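Local coordinates for endoglucanase (Humicola insolens, PDB 1DYS), which hydrolyses internal beta-1,4-glucosidic linkages in cellulose as a family 6 glycoside hydrolase and so contributes to the recycling of plant biomass, at residues Y178-N183 with S218-Y223; N68-K73 with A127-F132; D22-A27 with W330-A335. All coordinates share one frame; numbering follows the deposited sequence.

Contact 1. Residues Y178-N183 with S218-Y223; sequences YLDVAN and SNVSNY
At the C-terminal ends of adjacent parallel strands 175-180 and 215-218, the family 6 barrel turns its loops into the substrate cleft, and two of them meet. Asp-180 organises the first loop. Its CG, anti to the backbone N (chi1 -172°), lets Asp-180 OD2 accept from Ala-182 N at 2.8 Å, closing an Asx turn in which the N-H meets OD2 from above the carboxylate plane; OD2 also accepts from the backbone N of Asp-139, a probable proton donor, and OD1 from Ser-217. The turn presents Ala-182 O to the second loop, where Asn-219 N donates to it at 2.9 Å, in the carbonyl plane. Water 1 is hydrogen-bonded to Asp-180 OD1 at 2.6 Å and to Ala-182 O, and accepts from Val-220 N at 2.8 Å, bridging the loops beside Val-220 CG2. Asn-222, ending the type II turn from Asn-219, faces Asn-183 of the first loop; both probably bind substrate. Asn-183, with CG in the crowded position (chi1 70°), caps the following helix through OD1 to Gly-185 N. Asn-222 OD1 accepts from Tyr-223 N and Arg-276. The side chains cross obliquely, amide planes stacked 28° apart, with Asn-183 ND2 3.6 Å from Asn-222 ND2.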
loop_
_atom_site.group_PDB
_atom_site.type_symbol
_atom_site.label_atom_id
_atom_site.label_comp_id
_atom_site.label_asym_id
_atom_site.label_seq_id
_atom_site.Cartn_x
_atom_site.Cartn_y
_atom_site.Cartn_z
ATOM N N TYR A 178 9.782 18.577 -13.755
ATOM C CA TYR A 178 10.363 19.096 -12.533
ATOM C C TYR A 178 10.889 17.910 -11.750
ATOM O O TYR A 178 10.127 17.058 -11.267
ATOM C CB TYR A 178 9.301 19.882 -11.746
ATOM C CG TYR A 178 8.856 21.189 -12.408
ATOM C CD1 TYR A 178 9.581 22.355 -12.147
ATOM C CD2 TYR A 178 7.778 21.240 -13.253
ATOM C CE1 TYR A 178 9.185 23.563 -12.712
ATOM C CE2 TYR A 178 7.386 22.425 -13.852
ATOM C CZ TYR A 178 8.100 23.567 -13.575
ATOM O OH TYR A 178 7.655 24.718 -14.177
ATOM N N LEU A 179 12.196 17.769 -11.627
ATOM C CA LEU A 179 12.858 16.669 -10.926
ATOM C C LEU A 179 12.895 16.944 -9.438
ATOM O O LEU A 179 13.356 17.996 -8.972
ATOM C CB LEU A 179 14.249 16.470 -11.562
ATOM C CG LEU A 179 15.158 15.410 -10.982
ATOM C CD1 LEU A 179 14.516 14.026 -11.102
ATOM C CD2 LEU A 179 16.510 15.431 -11.716
ATOM N N ASP A 180 12.356 15.985 -8.660
ATOM C CA ASP A 180 12.193 16.265 -7.228
ATOM C C ASP A 180 13.504 16.339 -6.499
ATOM O O ASP A 180 14.383 15.528 -6.776
ATOM C CB ASP A 180 11.259 15.184 -6.605
ATOM C CG ASP A 180 11.010 15.686 -5.189
ATOM O OD1 ASP A 180 10.229 16.601 -5.066
ATOM O OD2 ASP A 180 11.637 15.192 -4.249
ATOM N N VAL A 181 13.695 17.367 -5.657
ATOM C CA VAL A 181 14.880 17.473 -4.830
ATOM C C VAL A 181 14.503 17.597 -3.352
ATOM O O VAL A 181 15.159 18.248 -2.532
ATOM C CB VAL A 181 15.839 18.598 -5.280
ATOM C CG1 VAL A 181 16.281 18.376 -6.711
ATOM C CG2 VAL A 181 15.097 19.940 -5.286
ATOM N N ALA A 182 13.584 16.736 -2.883
ATOM C CA ALA A 182 13.257 16.574 -1.464
ATOM C C ALA A 182 12.822 17.870 -0.812
ATOM O O ALA A 182 11.867 18.487 -1.256
ATOM C CB ALA A 182 14.470 15.942 -0.772
ATOM N N ASN A 183 13.477 18.311 0.275
ATOM C CA ASN A 183 13.063 19.577 0.901
ATOM C C ASN A 183 14.335 20.177 1.489
ATOM O O ASN A 183 15.355 19.483 1.625
ATOM C CB ASN A 183 11.958 19.403 1.927
ATOM C CG ASN A 183 12.446 18.710 3.163
ATOM O OD1 ASN A 183 12.797 19.369 4.147
ATOM N ND2 ASN A 183 12.486 17.384 3.155
ATOM N N SER A 218 10.088 20.798 -4.704
ATOM C CA SER A 218 10.537 20.627 -3.316
ATOM C C SER A 218 9.357 20.779 -2.370
ATOM O O SER A 218 8.301 21.307 -2.729
ATOM C CB SER A 218 11.649 21.614 -2.990
ATOM O OG SER A 218 11.098 22.920 -2.867
ATOM N N ASN A 219 9.574 20.258 -1.156
ATOM C CA ASN A 219 8.593 20.277 -0.083
ATOM C C ASN A 219 7.407 19.359 -0.372
ATOM O O ASN A 219 6.377 19.512 0.343
ATOM C CB ASN A 219 8.077 21.701 0.215
ATOM C CG ASN A 219 7.704 21.930 1.680
ATOM O OD1 ASN A 219 8.489 21.479 2.514
ATOM N ND2 ASN A 219 6.582 22.617 1.889
ATOM N N VAL A 220 7.487 18.491 -1.382
ATOM C CA VAL A 220 6.341 17.627 -1.686
ATOM C C VAL A 220 6.133 16.691 -0.503
ATOM O O VAL A 220 7.000 16.007 0.012
ATOM C CB VAL A 220 6.551 16.824 -2.982
ATOM C CG1 VAL A 220 5.361 15.866 -3.133
ATOM C CG2 VAL A 220 6.716 17.797 -4.141
ATOM N N SER A 221 4.913 16.704 0.026
ATOM C CA SER A 221 4.483 15.996 1.201
ATOM C C SER A 221 5.106 16.513 2.485
ATOM O O SER A 221 4.850 15.854 3.485
ATOM C CB SER A 221 4.733 14.481 1.142
ATOM O OG SER A 221 4.321 14.006 -0.153
ATOM N N ASN A 222 5.825 17.620 2.432
ATOM C CA ASN A 222 6.465 18.142 3.632
ATOM C C ASN A 222 5.633 19.356 4.069
ATOM O O ASN A 222 4.498 19.528 3.676
ATOM C CB ASN A 222 7.962 18.407 3.515
ATOM C CG ASN A 222 8.680 18.054 4.788
ATOM O OD1 ASN A 222 8.597 18.804 5.758
ATOM N ND2 ASN A 222 9.382 16.913 4.834
ATOM N N TYR A 223 6.181 20.027 5.075
ATOM C CA TYR A 223 5.462 21.070 5.789
ATOM C C TYR A 223 6.263 22.358 5.950
ATOM O O TYR A 223 5.819 23.228 6.730
ATOM C CB TYR A 223 5.180 20.499 7.189
ATOM C CG TYR A 223 4.538 19.130 7.255
ATOM C CD1 TYR A 223 5.313 17.961 7.241
ATOM C CD2 TYR A 223 3.150 19.011 7.295
ATOM C CE1 TYR A 223 4.694 16.722 7.275
ATOM C CE2 TYR A 223 2.535 17.766 7.349
ATOM C CZ TYR A 223 3.330 16.642 7.329
ATOM O OH TYR A 223 2.747 15.394 7.431
HETATM O O HOH W 1 9.752 17.303 -2.595
HETATM O O HOH W 2 9.716 17.062 0.778
#

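Contact 2. Residues N68-K73 with A127-F132; sequences NARAAK and ASDVQF
A side-on salt bridge at the protein surface, backed by a small apolar contact, joins helix 60-74 to the turn between helix 108-126 and strand 132-136. The turn is type I, running from Ala-127 to Val-130 and closed by Val-130 N donating to Ala-127 O, and it brings the Asp-129 and Val-130 side chains round to face the helix. Arg-70 leaves the helix with CG anti to its carbonyl carbon and stays extended from CG to NE, so that the guanidinium reaches the turn. Asp-129 holds its CG in the crowded position between backbone N and carbonyl carbon (chi1 58°), and the two side chains cross at about a right angle.

The charged groups nevertheless meet edge to edge, their planes only 23° apart. Arg-70 NE donates to Asp-129 OD2 at 2.9 Å, and Arg-70 NH2 donates to Asp-129 OD1 at 2.8 Å along an almost straight N-H...O line (178°). Both oxygens use their syn lone pairs, so the paired bonds fix the rotation of both groups. Arg-70 NH2 also lies 3.4 Å from Ala-127 CB. One helical turn on, the bent chain of Lys-73 brings NZ to Asp-129 O at 3.3 Å, a weak bond supplemented by a water that donates to the same carbonyl at 2.8 Å.

Beneath the charges, Ala-69 CB touches Val-130 CG1 at 3.9 Å, and both residues pack on Val-81 of strand 79-85. The same Val-130 methyl lies over one face of the Phe-132 ring, near its rim. This is the N-terminal side of a parallel alpha/beta barrel, where an alpha-to-beta turn leading into one strand packs against the helix that precedes its neighbour, strand 79-85.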
loop_
_atom_site.group_PDB
_atom_site.type_symbol
_atom_site.label_atom_id
_atom_site.label_comp_id
_atom_site.label_asym_id
_atom_site.label_seq_id
_atom_site.Cartn_x
_atom_site.Cartn_y
_atom_site.Cartn_z
ATOM N N ASN A 68 -10.598 15.837 -17.392
ATOM C CA ASN A 68 -10.855 17.041 -16.632
ATOM C C ASN A 68 -10.205 18.274 -17.242
ATOM O O ASN A 68 -10.811 19.339 -17.243
ATOM C CB ASN A 68 -10.392 16.851 -15.177
ATOM C CG ASN A 68 -11.180 15.799 -14.435
ATOM O OD1 ASN A 68 -12.319 15.484 -14.790
ATOM N ND2 ASN A 68 -10.617 15.284 -13.336
ATOM N N ALA A 69 -8.978 18.165 -17.753
ATOM C CA ALA A 69 -8.274 19.272 -18.361
ATOM C C ALA A 69 -9.058 19.728 -19.617
ATOM O O ALA A 69 -9.299 20.913 -19.759
ATOM C CB ALA A 69 -6.833 18.988 -18.743
ATOM N N ARG A 70 -9.498 18.773 -20.428
ATOM C CA ARG A 70 -10.248 19.117 -21.637
ATOM C C ARG A 70 -11.614 19.711 -21.329
ATOM O O ARG A 70 -12.068 20.598 -22.067
ATOM C CB ARG A 70 -10.390 17.886 -22.533
ATOM C CG ARG A 70 -9.047 17.392 -23.049
ATOM C CD ARG A 70 -9.170 16.185 -23.981
ATOM N NE ARG A 70 -7.885 16.056 -24.695
ATOM C CZ ARG A 70 -7.367 14.888 -25.036
ATOM N NH1 ARG A 70 -8.047 13.780 -24.794
ATOM N NH2 ARG A 70 -6.173 14.892 -25.652
ATOM N N ALA A 71 -12.264 19.325 -20.235
ATOM C CA ALA A 71 -13.537 19.904 -19.833
ATOM C C ALA A 71 -13.358 21.330 -19.315
ATOM O O ALA A 71 -14.201 22.220 -19.508
ATOM C CB ALA A 71 -14.208 19.058 -18.751
ATOM N N ALA A 72 -12.241 21.581 -18.642
ATOM C CA ALA A 72 -11.935 22.890 -18.091
ATOM C C ALA A 72 -11.710 23.871 -19.236
ATOM O O ALA A 72 -12.232 24.971 -19.304
ATOM C CB ALA A 72 -10.720 22.835 -17.171
ATOM N N LYS A 73 -10.960 23.386 -20.218
ATOM C CA LYS A 73 -10.603 24.223 -21.372
ATOM C C LYS A 73 -11.834 24.486 -22.221
ATOM O O LYS A 73 -11.945 25.554 -22.829
ATOM C CB LYS A 73 -9.410 23.538 -21.991
ATOM C CG LYS A 73 -9.536 23.100 -23.419
ATOM C CD LYS A 73 -8.955 24.142 -24.359
ATOM C CE LYS A 73 -7.464 24.362 -24.171
ATOM N NZ LYS A 73 -6.744 23.137 -23.720
ATOM N N ALA A 127 -1.911 13.617 -25.826
ATOM C CA ALA A 127 -2.698 14.791 -25.442
ATOM C C ALA A 127 -1.897 16.059 -25.625
ATOM O O ALA A 127 -1.619 16.838 -24.700
ATOM C CB ALA A 127 -3.168 14.624 -23.985
ATOM N N SER A 128 -1.509 16.353 -26.866
ATOM C CA SER A 128 -0.701 17.496 -27.259
ATOM C C SER A 128 -1.345 18.865 -27.035
ATOM O O SER A 128 -0.647 19.888 -27.038
ATOM C CB SER A 128 -0.316 17.363 -28.740
ATOM O OG SER A 128 -1.415 17.247 -29.602
ATOM N N ASP A 129 -2.641 18.882 -26.829
ATOM C CA ASP A 129 -3.504 19.988 -26.551
ATOM C C ASP A 129 -3.510 20.352 -25.061
ATOM O O ASP A 129 -4.064 21.368 -24.652
ATOM C CB ASP A 129 -4.949 19.649 -26.942
ATOM C CG ASP A 129 -5.566 18.449 -26.273
ATOM O OD1 ASP A 129 -4.908 17.382 -26.168
ATOM O OD2 ASP A 129 -6.739 18.439 -25.842
ATOM N N VAL A 130 -2.951 19.458 -24.244
ATOM C CA VAL A 130 -2.931 19.732 -22.801
ATOM C C VAL A 130 -1.545 20.061 -22.283
ATOM O O VAL A 130 -0.557 19.422 -22.645
ATOM C CB VAL A 130 -3.482 18.463 -22.107
ATOM C CG1 VAL A 130 -3.470 18.584 -20.588
ATOM C CG2 VAL A 130 -4.908 18.189 -22.595
ATOM N N GLN A 131 -1.475 21.051 -21.361
ATOM C CA GLN A 131 -0.158 21.325 -20.783
ATOM C C GLN A 131 0.055 20.496 -19.508
ATOM O O GLN A 131 -0.891 20.486 -18.707
ATOM C CB GLN A 131 -0.022 22.834 -20.430
ATOM C CG GLN A 131 -0.062 23.648 -21.742
ATOM C CD GLN A 131 1.234 23.596 -22.520
ATOM O OE1 GLN A 131 2.338 23.646 -21.971
ATOM N NE2 GLN A 131 1.117 23.451 -23.845
ATOM N N PHE A 132 1.238 19.924 -19.329
ATOM C CA PHE A 132 1.489 19.111 -18.151
ATOM C C PHE A 132 2.718 19.569 -17.385
ATOM O O PHE A 132 3.755 19.909 -17.961
ATOM C CB PHE A 132 1.778 17.645 -18.569
ATOM C CG PHE A 132 0.642 16.916 -19.226
ATOM C CD1 PHE A 132 -0.364 16.270 -18.524
ATOM C CD2 PHE A 132 0.521 16.957 -20.615
ATOM C CE1 PHE A 132 -1.390 15.642 -19.168
ATOM C CE2 PHE A 132 -0.542 16.357 -21.260
ATOM C CZ PHE A 132 -1.503 15.655 -20.551
HETATM O O HOH W 3 -3.503 23.772 -23.360
#

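Contact 3. Residues D22-A27 with W330-A335; sequences DQTRQA and WFDAYA
Asp-332 stands between three side chains, each turned to it differently. Its CG is anti to the backbone N (chi1 -161°), which carries the carboxylate from the first turn of helix 332-340 over to helix 15-29. Trp-330, two residues earlier, is also anti at chi1, and its indole swings round so that NE1 donates to Asp-332 OD1 at 2.8 Å. This bond lies in the ring plane and uses the anti lone pair of the carboxylate oxygen.

The second donor to the same oxygen comes from the other helix. Thr-24 holds OG1 anti to its carbonyl carbon (chi1 -42°), and that hydroxyl gives its proton to Asp-332 OD1 at 2.6 Å, approaching from above the carboxylate plane. Two donors thus grip one oxygen, an arrangement that would tend to favour the ionised acid, while OD2 accepts from Gln-336. Thr-24 OG1 also sits at the edge of the indole, 3.4 Å from Trp-330 CZ2, and at the same distance from Ala-335 CB.

Gln-23 lies alongside. With CG anti to the backbone N and the chain extended beyond it, its amide stacks over the carboxylate, the planes 12° apart and Gln-23 CD 4.0 Å from Asp-332 CG. The amide runs on past Trp-330 in the opposite direction to the indole, bringing Gln-23 NE2 to 3.4 Å from Trp-330 CD1. Ala-27 CB, one helical turn along, approaches Asp-332 OD2 at 3.7 Å.

Trp-330 packs further on Tyr-17, Lys-20 and Leu-21 and neighbours Glu-314, a probable substrate-binding residue; its backbone N donates to Glu-97 of the second subunit. The whole is a helix-helix junction in which the C-terminal helix of the catalytic domain is docked, through its first turn, onto the N-terminal helix.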
loop_
_atom_site.group_PDB
_atom_site.type_symbol
_atom_site.label_atom_id
_atom_site.label_comp_id
_atom_site.label_asym_id
_atom_site.label_seq_id
_atom_site.Cartn_x
_atom_site.Cartn_y
_atom_site.Cartn_z
ATOM N N ASP A 22 -15.443 16.199 0.168
ATOM C CA ASP A 22 -16.877 16.335 0.497
ATOM C C ASP A 22 -17.161 15.819 1.897
ATOM O O ASP A 22 -17.947 16.414 2.651
ATOM C CB ASP A 22 -17.770 15.644 -0.530
ATOM C CG ASP A 22 -18.998 16.492 -0.805
ATOM O OD1 ASP A 22 -18.782 17.651 -1.216
ATOM O OD2 ASP A 22 -20.137 15.997 -0.598
ATOM N N GLN A 23 -16.485 14.739 2.329
ATOM C CA GLN A 23 -16.667 14.247 3.691
ATOM C C GLN A 23 -16.334 15.342 4.690
ATOM O O GLN A 23 -17.035 15.535 5.693
ATOM C CB GLN A 23 -15.754 13.037 3.950
ATOM C CG GLN A 23 -15.880 12.511 5.375
ATOM C CD GLN A 23 -15.197 11.172 5.574
ATOM O OE1 GLN A 23 -15.253 10.619 6.679
ATOM N NE2 GLN A 23 -14.557 10.624 4.556
ATOM N N THR A 24 -15.257 16.107 4.410
ATOM C CA THR A 24 -14.846 17.166 5.330
ATOM C C THR A 24 -15.877 18.273 5.382
ATOM O O THR A 24 -16.215 18.799 6.436
ATOM C CB THR A 24 -13.456 17.744 4.937
ATOM O OG1 THR A 24 -12.612 16.630 4.579
ATOM C CG2 THR A 24 -12.806 18.481 6.084
ATOM N N ARG A 25 -16.329 18.697 4.216
ATOM C CA ARG A 25 -17.370 19.699 4.095
ATOM C C ARG A 25 -18.623 19.207 4.811
ATOM O O ARG A 25 -19.109 20.019 5.596
ATOM C CB ARG A 25 -17.748 19.948 2.634
ATOM C CG ARG A 25 -18.299 21.365 2.445
ATOM C CD ARG A 25 -18.759 21.439 0.951
ATOM N NE ARG A 25 -19.908 20.526 0.953
ATOM C CZ ARG A 25 -21.082 21.003 1.396
ATOM N NH1 ARG A 25 -21.306 22.259 1.759
ATOM N NH2 ARG A 25 -22.027 20.099 1.456
ATOM N N GLN A 26 -19.035 17.958 4.595
ATOM C CA GLN A 26 -20.172 17.458 5.386
ATOM C C GLN A 26 -19.927 17.495 6.887
ATOM O O GLN A 26 -20.830 17.862 7.666
ATOM C CB GLN A 26 -20.441 15.995 4.970
ATOM C CG GLN A 26 -20.994 15.903 3.540
ATOM C CD GLN A 26 -20.936 14.494 2.997
ATOM O OE1 GLN A 26 -21.029 14.214 1.801
ATOM N NE2 GLN A 26 -20.758 13.493 3.852
ATOM N N ALA A 27 -18.745 17.135 7.389
ATOM C CA ALA A 27 -18.446 17.126 8.818
ATOM C C ALA A 27 -18.580 18.503 9.438
ATOM O O ALA A 27 -19.230 18.697 10.480
ATOM C CB ALA A 27 -17.061 16.537 9.089
ATOM N N TRP A 330 -7.933 8.301 3.596
ATOM C CA TRP A 330 -8.457 9.590 4.025
ATOM C C TRP A 330 -8.503 9.677 5.542
ATOM O O TRP A 330 -8.870 8.749 6.263
ATOM C CB TRP A 330 -9.856 9.749 3.437
ATOM C CG TRP A 330 -10.324 11.159 3.650
ATOM C CD1 TRP A 330 -11.290 11.605 4.476
ATOM C CD2 TRP A 330 -9.815 12.304 2.943
ATOM N NE1 TRP A 330 -11.446 12.987 4.369
ATOM C CE2 TRP A 330 -10.539 13.408 3.407
ATOM C CE3 TRP A 330 -8.825 12.510 1.981
ATOM C CZ2 TRP A 330 -10.320 14.714 2.965
ATOM C CZ3 TRP A 330 -8.602 13.792 1.506
ATOM C CH2 TRP A 330 -9.336 14.893 2.014
ATOM N N PHE A 331 -8.055 10.815 6.058
ATOM C CA PHE A 331 -7.921 11.083 7.483
ATOM C C PHE A 331 -8.700 12.376 7.741
ATOM O O PHE A 331 -8.098 13.456 7.726
ATOM C CB PHE A 331 -6.429 11.210 7.819
ATOM C CG PHE A 331 -6.060 11.379 9.270
ATOM C CD1 PHE A 331 -7.012 11.333 10.278
ATOM C CD2 PHE A 331 -4.729 11.543 9.627
ATOM C CE1 PHE A 331 -6.660 11.474 11.613
ATOM C CE2 PHE A 331 -4.359 11.697 10.952
ATOM C CZ PHE A 331 -5.331 11.659 11.933
ATOM N N ASP A 332 -10.027 12.190 7.890
ATOM C CA ASP A 332 -10.869 13.390 7.911
ATOM C C ASP A 332 -10.626 14.340 9.052
ATOM O O ASP A 332 -10.731 15.554 8.822
ATOM C CB ASP A 332 -12.335 12.961 7.759
ATOM C CG ASP A 332 -13.178 14.140 7.302
ATOM O OD1 ASP A 332 -13.000 14.516 6.128
ATOM O OD2 ASP A 332 -14.001 14.641 8.108
ATOM N N ALA A 333 -10.233 13.888 10.256
ATOM C CA ALA A 333 -9.931 14.855 11.303
ATOM C C ALA A 333 -8.714 15.731 10.925
ATOM O O ALA A 333 -8.623 16.872 11.367
ATOM C CB ALA A 333 -9.647 14.108 12.604
ATOM N N TYR A 334 -7.802 15.111 10.185
ATOM C CA TYR A 334 -6.638 15.875 9.738
ATOM C C TYR A 334 -7.057 16.918 8.702
ATOM O O TYR A 334 -6.539 18.041 8.782
ATOM C CB TYR A 334 -5.567 14.916 9.244
ATOM C CG TYR A 334 -4.204 15.537 9.112
ATOM C CD1 TYR A 334 -3.916 16.301 7.984
ATOM C CD2 TYR A 334 -3.206 15.378 10.044
ATOM C CE1 TYR A 334 -2.670 16.887 7.805
ATOM C CE2 TYR A 334 -1.958 15.937 9.898
ATOM C CZ TYR A 334 -1.701 16.695 8.763
ATOM O OH TYR A 334 -0.468 17.273 8.623
ATOM N N ALA A 335 -7.930 16.511 7.780
ATOM C CA ALA A 335 -8.472 17.432 6.798
ATOM C C ALA A 335 -9.242 18.576 7.475
ATOM O O ALA A 335 -9.024 19.737 7.100
ATOM C CB ALA A 335 -9.401 16.730 5.826
#

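How the contacts relate
From the N terminus, helix 15-29 supplies the first half of contact 3, whose partner, helix 332-340, follows all the strands of the barrel in sequence; this contact therefore closes a loop around nearly the whole domain. Contacts 2 and 1 both nest inside it, one after the other without crossing. Contact 2 closes first, tying helix 60-74 to the approach to strand 132-136, and contact 1 then joins the loops leaving strands 175-180 and 215-218. Contacts 1 and 2 have centres about 25 Å apart, at opposite ends of the strands. Contacts 1 and 3 touch directly: Tyr-223 CE2 packs 3.3 Å from Tyr-334 OH, linking the cleft loops to the C-terminal helix.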